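Local coordinates for protein ribonuclease (Chelonia mydas, PDB 2ZPO) that probably cleaves single- and double-stranded RNA on the 3' side of pyrimidine nucleotides, as a secreted endonuclease of the pancreatic ribonuclease family, at residues R9-Y14 against V39-N44; T45-S50 against F76-C81; R102-C107 against H114-I119. All coordinates share one frame; numbering follows the deposited sequence. Where two conformers were deposited one is given.

Interaction 1 (R9-Y14 against V39-N44). With SO4 (sulfate ion), chain B.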
loop_
_atom_site.group_PDB
_atom_site.type_symbol
_atom_site.label_atom_id
_atom_site.label_comp_id
_atom_site.label_asym_id
_atom_site.label_seq_id
_atom_site.Cartn_x
_atom_site.Cartn_y
_atom_site.Cartn_z
ATOM N N ARG A 9 6.317 -5.101 2.342
ATOM C CA ARG A 9 6.987 -4.049 3.103
ATOM C C ARG A 9 6.351 -2.695 2.838
ATOM O O ARG A 9 6.109 -1.926 3.772
ATOM C CB ARG A 9 8.474 -3.998 2.719
ATOM C CG ARG A 9 9.232 -2.802 3.323
ATOM C CD ARG A 9 10.746 -2.877 3.055
ATOM N NE ARG A 9 11.114 -2.999 1.643
ATOM C CZ ARG A 9 11.225 -1.971 0.806
ATOM N NH1 ARG A 9 10.990 -0.742 1.236
ATOM N NH2 ARG A 9 11.570 -2.179 -0.465
ATOM N N GLN A 10 6.069 -2.424 1.572
ATOM C CA GLN A 10 5.518 -1.149 1.139
ATOM C C GLN A 10 4.000 -1.005 1.404
ATOM O O GLN A 10 3.533 0.111 1.701
ATOM C CB GLN A 10 5.807 -0.896 -0.343
ATOM C CG GLN A 10 7.293 -0.630 -0.643
ATOM C CD GLN A 10 7.553 -0.046 -2.009
ATOM O OE1 GLN A 10 8.319 0.913 -2.139
ATOM N NE2 GLN A 10 6.957 -0.620 -3.032
ATOM N N HIS A 11 3.256 -2.119 1.337
ATOM C CA HIS A 11 1.779 -2.014 1.222
ATOM C C HIS A 11 0.913 -2.803 2.205
ATOM O O HIS A 11 -0.323 -2.685 2.155
ATOM C CB HIS A 11 1.337 -2.347 -0.208
ATOM C CG HIS A 11 1.924 -1.448 -1.252
ATOM N ND1 HIS A 11 1.621 -0.102 -1.342
ATOM C CD2 HIS A 11 2.825 -1.696 -2.229
ATOM C CE1 HIS A 11 2.295 0.433 -2.348
ATOM N NE2 HIS A 11 3.028 -0.518 -2.909
ATOM N N VAL A 12 1.512 -3.616 3.069
ATOM C CA VAL A 12 0.722 -4.438 3.985
ATOM C C VAL A 12 1.014 -4.037 5.445
ATOM O O VAL A 12 2.164 -4.120 5.916
ATOM C CB VAL A 12 0.929 -5.965 3.741
ATOM C CG1 VAL A 12 0.123 -6.781 4.751
ATOM C CG2 VAL A 12 0.560 -6.351 2.297
ATOM N N ASP A 13 -0.024 -3.597 6.153
ATOM C CA ASP A 13 0.111 -3.264 7.570
ATOM C C ASP A 13 -1.070 -3.869 8.288
ATOM O O ASP A 13 -2.142 -3.272 8.347
ATOM C CB ASP A 13 0.168 -1.761 7.786
ATOM C CG ASP A 13 0.279 -1.388 9.258
ATOM O OD1 ASP A 13 0.989 -2.118 9.987
ATOM O OD2 ASP A 13 -0.333 -0.377 9.661
ATOM N N TYR A 14 -0.864 -5.076 8.807
ATOM C CA TYR A 14 -1.953 -5.815 9.413
ATOM C C TYR A 14 -1.483 -6.657 10.614
ATOM O O TYR A 14 -0.566 -7.452 10.453
ATOM C CB TYR A 14 -2.607 -6.728 8.367
ATOM C CG TYR A 14 -3.632 -7.612 9.018
ATOM C CD1 TYR A 14 -4.908 -7.120 9.310
ATOM C CD2 TYR A 14 -3.300 -8.913 9.401
ATOM C CE1 TYR A 14 -5.845 -7.917 9.957
ATOM C CE2 TYR A 14 -4.227 -9.715 10.051
ATOM C CZ TYR A 14 -5.492 -9.206 10.310
ATOM O OH TYR A 14 -6.412 -10.004 10.931
ATOM N N VAL A 39 15.234 9.163 -0.763
ATOM C CA VAL A 39 14.315 10.282 -1.085
ATOM C C VAL A 39 12.908 9.992 -0.538
ATOM O O VAL A 39 12.574 8.849 -0.251
ATOM C CB VAL A 39 14.211 10.519 -2.618
ATOM C CG1 VAL A 39 15.551 11.032 -3.185
ATOM C CG2 VAL A 39 13.799 9.244 -3.343
ATOM N N CYS A 40 12.090 11.036 -0.408
ATOM C CA CYS A 40 10.702 10.876 0.038
ATOM C C CYS A 40 9.842 10.285 -1.075
ATOM O O CYS A 40 9.707 10.910 -2.133
ATOM C CB CYS A 40 10.095 12.218 0.426
ATOM S SG CYS A 40 11.049 13.214 1.547
ATOM N N LYS A 41 9.287 9.085 -0.863
ATOM C CA LYS A 41 8.271 8.559 -1.791
ATOM C C LYS A 41 7.045 9.482 -1.762
ATOM O O LYS A 41 6.599 9.924 -0.694
ATOM C CB LYS A 41 7.897 7.116 -1.463
ATOM C CG LYS A 41 6.952 6.441 -2.495
ATOM C CD LYS A 41 6.801 4.972 -2.192
ATOM C CE LYS A 41 5.871 4.309 -3.206
ATOM N NZ LYS A 41 5.338 3.021 -2.642
ATOM N N PHE A 42 6.501 9.788 -2.941
ATOM C CA PHE A 42 5.425 10.768 -3.032
ATOM C C PHE A 42 4.102 10.306 -2.409
ATOM O O PHE A 42 3.445 11.075 -1.698
ATOM C CB PHE A 42 5.236 11.214 -4.492
ATOM C CG PHE A 42 6.256 12.225 -4.946
ATOM C CD1 PHE A 42 6.263 13.515 -4.412
ATOM C CD2 PHE A 42 7.205 11.897 -5.914
ATOM C CE1 PHE A 42 7.206 14.460 -4.828
ATOM C CE2 PHE A 42 8.151 12.837 -6.339
ATOM C CZ PHE A 42 8.145 14.121 -5.789
ATOM N N THR A 43 3.713 9.067 -2.691
ATOM C CA THR A 43 2.439 8.526 -2.215
ATOM C C THR A 43 2.567 7.044 -1.974
ATOM O O THR A 43 3.352 6.365 -2.627
ATOM C CB THR A 43 1.275 8.824 -3.227
ATOM O OG1 THR A 43 0.014 8.531 -2.636
ATOM C CG2 THR A 43 1.429 7.995 -4.489
ATOM N N ASN A 44 1.773 6.534 -1.034
ATOM C CA ASN A 44 1.767 5.110 -0.750
ATOM C C ASN A 44 0.501 4.744 0.009
ATOM O O ASN A 44 0.074 5.483 0.897
ATOM C CB ASN A 44 3.002 4.713 0.064
ATOM C CG ASN A 44 3.130 3.215 0.229
ATOM O OD1 ASN A 44 3.514 2.522 -0.702
ATOM N ND2 ASN A 44 2.826 2.708 1.425
HETATM S S SO4 B . 4.619 -0.252 -6.092
HETATM O O1 SO4 B . 5.015 0.425 -4.861
HETATM O O2 SO4 B . 4.818 0.608 -7.258
HETATM O O3 SO4 B . 5.393 -1.499 -6.299
HETATM O O4 SO4 B . 3.199 -0.542 -6.034
#
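Along the loop that leads into strand 43-47, Cys40 is tied by a disulfide to Cys92, and the contact proper starts one residue later. Lys41 leaves the backbone with CG anti to its N (chi1 -173°) and stays extended to its tip, so that NZ is delivered end-on beside the last turn of helix 3-11. There the side chains of Lys41 and Gln10 cross at about a right angle, Lys41 NZ 3.7 Å from Gln10 OE1, too long for a hydrogen bond. Its firm partner is on its own segment: Lys41 NZ donates to Asn44 OD1 at 2.7 Å, approaching from above the carbonyl plane, and adds a weak bond to sulfate O1 (chain B). This is the phosphate-binding corner of the pancreatic ribonuclease fold, where the sulfate probably marks the place of the scissile phosphate. His11, the proton acceptor by similarity with relatives, donates from NE2 to the same sulfate O1 at 2.9 Å, the oxygen lying at the ring edge; Gln10 NE2 is equally near it. The sulfate would be expected to favour a protonated imidazole, while the nearby Lys41 ammonium would work against it. Asn44, already in the strand, also has CG anti to its N, and its amide serves both sides. ND2 gives a nearly straight bond (163°) to Gln10 O at 2.7 Å, in the plane of both groups, clasping a helix-end carbonyl. OD1 meanwhile sits 2.9 Å from His11 CE1, obliquely to the ring, whose plane is only 23° from that of the amide; His11 ND1 is committed to Thr45 O.

Interaction 2 (T45-S50 against F76-C81)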
loop_
_atom_site.group_PDB
_atom_site.type_symbol
_atom_site.label_atom_id
_atom_site.label_comp_id
_atom_site.label_asym_id
_atom_site.label_seq_id
_atom_site.Cartn_x
_atom_site.Cartn_y
_atom_site.Cartn_z
ATOM N N THR A 45 -0.117 3.639 -0.395
ATOM C CA THR A 45 -1.249 3.084 0.322
ATOM C C THR A 45 -0.846 1.853 1.135
ATOM O O THR A 45 -0.197 0.915 0.622
ATOM C CB THR A 45 -2.389 2.712 -0.653
ATOM O OG1 THR A 45 -2.853 3.908 -1.313
ATOM C CG2 THR A 45 -3.539 2.026 0.099
ATOM N N PHE A 46 -1.275 1.841 2.397
ATOM C CA PHE A 46 -1.122 0.680 3.260
ATOM C C PHE A 46 -2.457 -0.012 3.313
ATOM O O PHE A 46 -3.495 0.631 3.536
ATOM C CB PHE A 46 -0.698 1.124 4.663
ATOM C CG PHE A 46 0.684 1.731 4.698
ATOM C CD1 PHE A 46 1.819 0.902 4.701
ATOM C CD2 PHE A 46 0.855 3.123 4.673
ATOM C CE1 PHE A 46 3.123 1.467 4.727
ATOM C CE2 PHE A 46 2.147 3.687 4.710
ATOM C CZ PHE A 46 3.274 2.856 4.730
ATOM N N VAL A 47 -2.445 -1.320 3.066
ATOM C CA VAL A 47 -3.682 -2.097 3.084
ATOM C C VAL A 47 -3.709 -2.854 4.417
ATOM O O VAL A 47 -2.749 -3.547 4.748
ATOM C CB VAL A 47 -3.733 -3.102 1.895
ATOM C CG1 VAL A 47 -5.030 -3.860 1.930
ATOM C CG2 VAL A 47 -3.557 -2.383 0.527
ATOM N N HIS A 48 -4.823 -2.756 5.159
ATOM C CA HIS A 48 -4.936 -3.401 6.490
ATOM C C HIS A 48 -5.690 -4.715 6.375
ATOM O O HIS A 48 -6.824 -4.877 6.846
ATOM C CB HIS A 48 -5.564 -2.440 7.513
ATOM C CG HIS A 48 -4.941 -1.085 7.468
ATOM N ND1 HIS A 48 -3.576 -0.901 7.573
ATOM C CD2 HIS A 48 -5.476 0.144 7.239
ATOM C CE1 HIS A 48 -3.301 0.389 7.453
ATOM N NE2 HIS A 48 -4.436 1.041 7.250
ATOM N N ALA A 49 -5.041 -5.659 5.710
ATOM C CA ALA A 49 -5.534 -7.036 5.587
ATOM C C ALA A 49 -4.273 -7.894 5.523
ATOM O O ALA A 49 -3.184 -7.399 5.238
ATOM C CB ALA A 49 -6.329 -7.203 4.310
ATOM N N SER A 50 -4.429 -9.180 5.773
ATOM C CA SER A 50 -3.263 -10.059 5.756
ATOM C C SER A 50 -2.681 -10.265 4.358
ATOM O O SER A 50 -3.337 -10.067 3.325
ATOM C CB SER A 50 -3.630 -11.419 6.359
ATOM O OG SER A 50 -4.473 -12.151 5.509
ATOM N N PHE A 76 -11.224 -3.345 1.378
ATOM C CA PHE A 76 -10.237 -3.418 2.444
ATOM C C PHE A 76 -10.123 -2.091 3.178
ATOM O O PHE A 76 -10.325 -1.056 2.571
ATOM C CB PHE A 76 -8.849 -3.739 1.859
ATOM C CG PHE A 76 -8.766 -5.088 1.211
ATOM C CD1 PHE A 76 -8.835 -5.214 -0.166
ATOM C CD2 PHE A 76 -8.670 -6.250 1.986
ATOM C CE1 PHE A 76 -8.775 -6.471 -0.772
ATOM C CE2 PHE A 76 -8.618 -7.507 1.369
ATOM C CZ PHE A 76 -8.641 -7.606 -0.012
ATOM N N ALA A 77 -9.815 -2.149 4.480
ATOM C CA ALA A 77 -9.399 -0.946 5.206
ATOM C C ALA A 77 -8.059 -0.491 4.602
ATOM O O ALA A 77 -7.123 -1.289 4.448
ATOM C CB ALA A 77 -9.223 -1.249 6.682
ATOM N N LEU A 78 -7.962 0.798 4.286
ATOM C CA LEU A 78 -6.775 1.405 3.660
ATOM C C LEU A 78 -6.365 2.674 4.367
ATOM O O LEU A 78 -7.220 3.402 4.890
ATOM C CB LEU A 78 -7.077 1.790 2.209
ATOM C CG LEU A 78 -7.636 0.744 1.260
ATOM C CD1 LEU A 78 -7.867 1.372 -0.088
ATOM C CD2 LEU A 78 -6.684 -0.455 1.129
ATOM N N THR A 79 -5.062 2.936 4.392
ATOM C CA THR A 79 -4.582 4.277 4.719
ATOM C C THR A 79 -3.708 4.738 3.563
ATOM O O THR A 79 -2.782 4.017 3.138
ATOM C CB THR A 79 -3.762 4.299 6.014
ATOM O OG1 THR A 79 -4.559 3.729 7.059
ATOM C CG2 THR A 79 -3.361 5.752 6.402
ATOM N N THR A 80 -3.997 5.938 3.075
ATOM C CA THR A 80 -3.278 6.514 1.942
ATOM C C THR A 80 -2.501 7.715 2.431
ATOM O O THR A 80 -3.069 8.606 3.071
ATOM C CB THR A 80 -4.240 6.859 0.766
ATOM O OG1 THR A 80 -5.030 5.703 0.454
ATOM C CG2 THR A 80 -3.457 7.247 -0.443
ATOM N N CYS A 81 -1.199 7.714 2.141
ATOM C CA CYS A 81 -0.287 8.761 2.556
ATOM C C CYS A 81 0.207 9.506 1.323
ATOM O O CYS A 81 0.589 8.876 0.343
ATOM C CB CYS A 81 0.910 8.147 3.287
ATOM S SG CYS A 81 0.438 7.129 4.704
HETATM O O HOH W 1 -9.363 -4.963 5.599
#
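With CG anti to its carbonyl carbon (chi1 -47°), the His48 side chain swings across to the neighbouring strand, while Thr79 turns OG1 beside its own backbone N (chi1 -55°) to meet it. The result is a straight hydrogen bond (174°) of 2.7 Å between His48 NE2 and Thr79 OG1, the hydroxyl lying in the imidazole plane at its edge. His48 ND1 is bonded to Asp13 O and Thr79 OG1 also to Arg16, so the ring is fixed at both nitrogens. Beneath this pair runs an antiparallel ladder: Phe46 and Thr79 form a hydrogen-bonded pair, with Phe46 N to Thr79 O at 2.7 Å and Thr79 N to Phe46 O at 2.9 Å, and His48 N continues it to Ala77 O at 2.8 Å. A water then links His48 O to Ala77 N. Cys81 SG touches the Phe46 ring edge-on, 3.8 Å from CE2. On the other face Val47 CG2 lies alongside Leu78 CD2 at 3.7 Å. Farther along, Ala49 CB presses on Phe76 CD2 at 3.4 Å. Helix 22-32 covers the Phe46 and Thr79 face and is tied to strand 69-83 by the Cys26-Cys81 disulfide, whereas Tyr115 of strand 111-118 and Ile103 of strand 94-108 pack against the Val47 and Leu78 face.

Interaction 3 (R102-C107 against H114-I119). With SO4 (sulfate ion), chain B; SO4 (sulfate ion), chain C.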
loop_
_atom_site.group_PDB
_atom_site.type_symbol
_atom_site.label_atom_id
_atom_site.label_comp_id
_atom_site.label_asym_id
_atom_site.label_seq_id
_atom_site.Cartn_x
_atom_site.Cartn_y
_atom_site.Cartn_z
ATOM N N ARG A 102 -12.359 -1.429 -2.491
ATOM C CA ARG A 102 -11.704 -2.472 -3.295
ATOM C C ARG A 102 -10.415 -1.892 -3.872
ATOM O O ARG A 102 -10.243 -0.670 -3.997
ATOM C CB ARG A 102 -12.622 -2.999 -4.417
ATOM C CG ARG A 102 -13.920 -3.654 -3.886
ATOM C CD ARG A 102 -14.956 -3.875 -4.995
ATOM N NE ARG A 102 -14.450 -4.679 -6.092
ATOM C CZ ARG A 102 -14.431 -4.333 -7.378
ATOM N NH1 ARG A 102 -14.929 -3.173 -7.789
ATOM N NH2 ARG A 102 -13.943 -5.187 -8.267
ATOM N N ILE A 103 -9.495 -2.782 -4.215
ATOM C CA ILE A 103 -8.192 -2.351 -4.725
ATOM C C ILE A 103 -7.819 -3.071 -6.019
ATOM O O ILE A 103 -8.274 -4.200 -6.278
ATOM C CB ILE A 103 -7.037 -2.526 -3.676
ATOM C CG1 ILE A 103 -6.839 -3.998 -3.283
ATOM C CG2 ILE A 103 -7.303 -1.633 -2.451
ATOM C CD1 ILE A 103 -5.608 -4.285 -2.409
ATOM N N ARG A 104 -6.943 -2.405 -6.792
ATOM C CA ARG A 104 -6.431 -2.920 -8.062
ATOM C C ARG A 104 -4.937 -3.065 -7.872
ATOM O O ARG A 104 -4.256 -2.088 -7.512
ATOM C CB ARG A 104 -6.734 -1.936 -9.218
ATOM C CG ARG A 104 -6.171 -2.393 -10.556
ATOM C CD ARG A 104 -6.658 -1.550 -11.708
ATOM N NE ARG A 104 -8.077 -1.810 -11.936
ATOM C CZ ARG A 104 -8.830 -1.140 -12.790
ATOM N NH1 ARG A 104 -8.284 -0.160 -13.514
ATOM N NH2 ARG A 104 -10.114 -1.455 -12.908
ATOM N N ILE A 105 -4.462 -4.286 -7.995
ATOM C CA ILE A 105 -3.025 -4.570 -7.850
ATOM C C ILE A 105 -2.475 -5.225 -9.141
ATOM O O ILE A 105 -3.246 -5.667 -9.975
ATOM C CB ILE A 105 -2.722 -5.455 -6.581
ATOM C CG1 ILE A 105 -3.351 -6.851 -6.705
ATOM C CG2 ILE A 105 -3.205 -4.738 -5.320
ATOM C CD1 ILE A 105 -2.967 -7.801 -5.539
ATOM N N ALA A 106 -1.151 -5.241 -9.292
ATOM C CA ALA A 106 -0.522 -6.030 -10.357
ATOM C C ALA A 106 -0.049 -7.324 -9.755
ATOM O O ALA A 106 0.599 -7.327 -8.690
ATOM C CB ALA A 106 0.666 -5.282 -10.948
ATOM N N CYS A 107 -0.368 -8.424 -10.433
ATOM C CA CYS A 107 0.116 -9.740 -10.034
ATOM C C CYS A 107 1.118 -10.313 -11.042
ATOM O O CYS A 107 1.128 -9.961 -12.250
ATOM C CB CYS A 107 -1.035 -10.716 -9.807
ATOM S SG CYS A 107 -2.248 -10.184 -8.531
ATOM N N HIS A 114 2.794 -5.204 -7.349
ATOM C CA HIS A 114 2.626 -3.746 -7.232
ATOM C C HIS A 114 1.207 -3.386 -6.806
ATOM O O HIS A 114 0.250 -4.094 -7.081
ATOM C CB HIS A 114 2.890 -3.032 -8.561
ATOM C CG HIS A 114 4.202 -3.375 -9.196
ATOM N ND1 HIS A 114 5.409 -3.087 -8.600
ATOM C CD2 HIS A 114 4.491 -3.983 -10.372
ATOM C CE1 HIS A 114 6.391 -3.513 -9.377
ATOM N NE2 HIS A 114 5.861 -4.059 -10.459
ATOM N N TYR A 115 1.088 -2.238 -6.154
ATOM C CA TYR A 115 -0.226 -1.683 -5.856
ATOM C C TYR A 115 -0.524 -0.671 -6.937
ATOM O O TYR A 115 0.312 0.201 -7.210
ATOM C CB TYR A 115 -0.196 -1.026 -4.476
ATOM C CG TYR A 115 -1.521 -0.423 -4.056
ATOM C CD1 TYR A 115 -2.454 -1.183 -3.357
ATOM C CD2 TYR A 115 -1.862 0.896 -4.400
ATOM C CE1 TYR A 115 -3.689 -0.648 -2.992
ATOM C CE2 TYR A 115 -3.088 1.439 -4.010
ATOM C CZ TYR A 115 -3.992 0.670 -3.309
ATOM O OH TYR A 115 -5.214 1.163 -2.918
ATOM N N ASP A 116 -1.703 -0.748 -7.536
ATOM C CA ASP A 116 -2.071 0.241 -8.551
ATOM C C ASP A 116 -2.883 1.390 -7.968
ATOM O O ASP A 116 -2.392 2.505 -7.871
ATOM C CB ASP A 116 -2.767 -0.384 -9.748
ATOM C CG ASP A 116 -3.037 0.632 -10.827
ATOM O OD1 ASP A 116 -2.238 1.588 -10.912
ATOM O OD2 ASP A 116 -4.003 0.468 -11.576
ATOM N N ARG A 117 -4.126 1.120 -7.564
ATOM C CA ARG A 117 -4.983 2.167 -7.023
ATOM C C ARG A 117 -6.155 1.554 -6.277
ATOM O O ARG A 117 -6.418 0.359 -6.422
ATOM C CB ARG A 117 -5.474 3.073 -8.162
ATOM C CG ARG A 117 -6.394 2.415 -9.193
ATOM C CD ARG A 117 -6.913 3.532 -10.106
ATOM N NE ARG A 117 -7.839 3.091 -11.128
ATOM C CZ ARG A 117 -9.151 2.961 -10.953
ATOM N NH1 ARG A 117 -9.698 3.221 -9.768
ATOM N NH2 ARG A 117 -9.912 2.564 -11.964
ATOM N N ALA A 118 -6.849 2.387 -5.502
ATOM C CA ALA A 118 -8.162 2.046 -4.969
ATOM C C ALA A 118 -9.209 2.197 -6.070
ATOM O O ALA A 118 -9.052 3.046 -6.970
ATOM C CB ALA A 118 -8.503 2.940 -3.786
ATOM N N ILE A 119 -10.232 1.343 -6.001
ATOM C CA ILE A 119 -11.374 1.366 -6.916
ATOM C C ILE A 119 -12.499 2.183 -6.287
ATOM O O ILE A 119 -12.753 2.073 -5.073
ATOM C CB ILE A 119 -11.908 -0.063 -7.197
ATOM C CG1 ILE A 119 -10.905 -0.873 -8.000
ATOM C CG2 ILE A 119 -13.266 -0.015 -7.915
ATOM C CD1 ILE A 119 -11.129 -2.354 -7.900
HETATM S S SO4 B . 4.619 -0.252 -6.092
HETATM O O1 SO4 B . 5.015 0.425 -4.861
HETATM O O2 SO4 B . 4.818 0.608 -7.258
HETATM O O3 SO4 B . 5.393 -1.499 -6.299
HETATM O O4 SO4 B . 3.199 -0.542 -6.034
HETATM S S SO4 C . -5.678 6.255 -5.656
HETATM O O1 SO4 C . -5.262 7.152 -4.567
HETATM O O2 SO4 C . -6.860 6.789 -6.326
HETATM O O3 SO4 C . -4.634 6.113 -6.680
HETATM O O4 SO4 C . -5.952 4.941 -5.080
HETATM O O HOH W 2 -14.328 0.285 -3.707
HETATM O O HOH W 3 -5.605 1.200 -13.429
#
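Arg104 O is gripped by two backbone donors, Asp116 N at 2.9 Å and Arg117 N at 3.2 Å, both in its carbonyl plane. Two successive residues thus face one, the definition of a classic beta bulge, and the register of the antiparallel hairpin 94-108/111-118 slips by one residue there. Arg104 N answers with a bond to Arg117 O at 2.8 Å, nearly along the C=O axis, and beyond the bulge Ala106 N bonds His114 O. This bulged hairpin of the pancreatic ribonuclease fold carries His114, by similarity the catalytic proton donor. Its ND1 donates to sulfate O3 (chain B) at 2.8 Å, with the oxygen in the ring plane, and Tyr115 N holds O4 of the same ion. Tyr115 puts CG anti to its N, sending the ring across Ile105 and Ile103 at about a right angle; Ile103 CG2 meets its edge 3.8 Å from CE1. The Arg104 chain, on the face with Arg117, runs beside Asp116, with a water bridging Arg104 NH1 and Asp116 OD2. Arg117 NH2 stands over one face of the Arg104 guanidinium, 3.5 Å from Arg104 NH1, a like-charge approach that Asp71, salt-bridged to Arg104 NE, probably eases.

Interactions 1 and 3 meet at one sulfate (chain B): their segments approach it from two sides of the active-site cleft, with the side chains of His11 and His114 about 6 Å apart at their nearest atoms. Direct packing also joins them, His11 CE1 lying 3.6 Å from Tyr115 CB. Interaction 2 continues strand 43-47 from interaction 1 and fastens the helix end to the sheet, since Val47 N probably bonds His11 O at 2.7 Å. Toward interaction 3 it offers a largely apolar seam, where Leu78 CD2 is 3.8 Å from Ile103 CG2 and Thr45 CG2, on a residue that binds substrate by similarity, is 3.6 Å from Tyr115 OH.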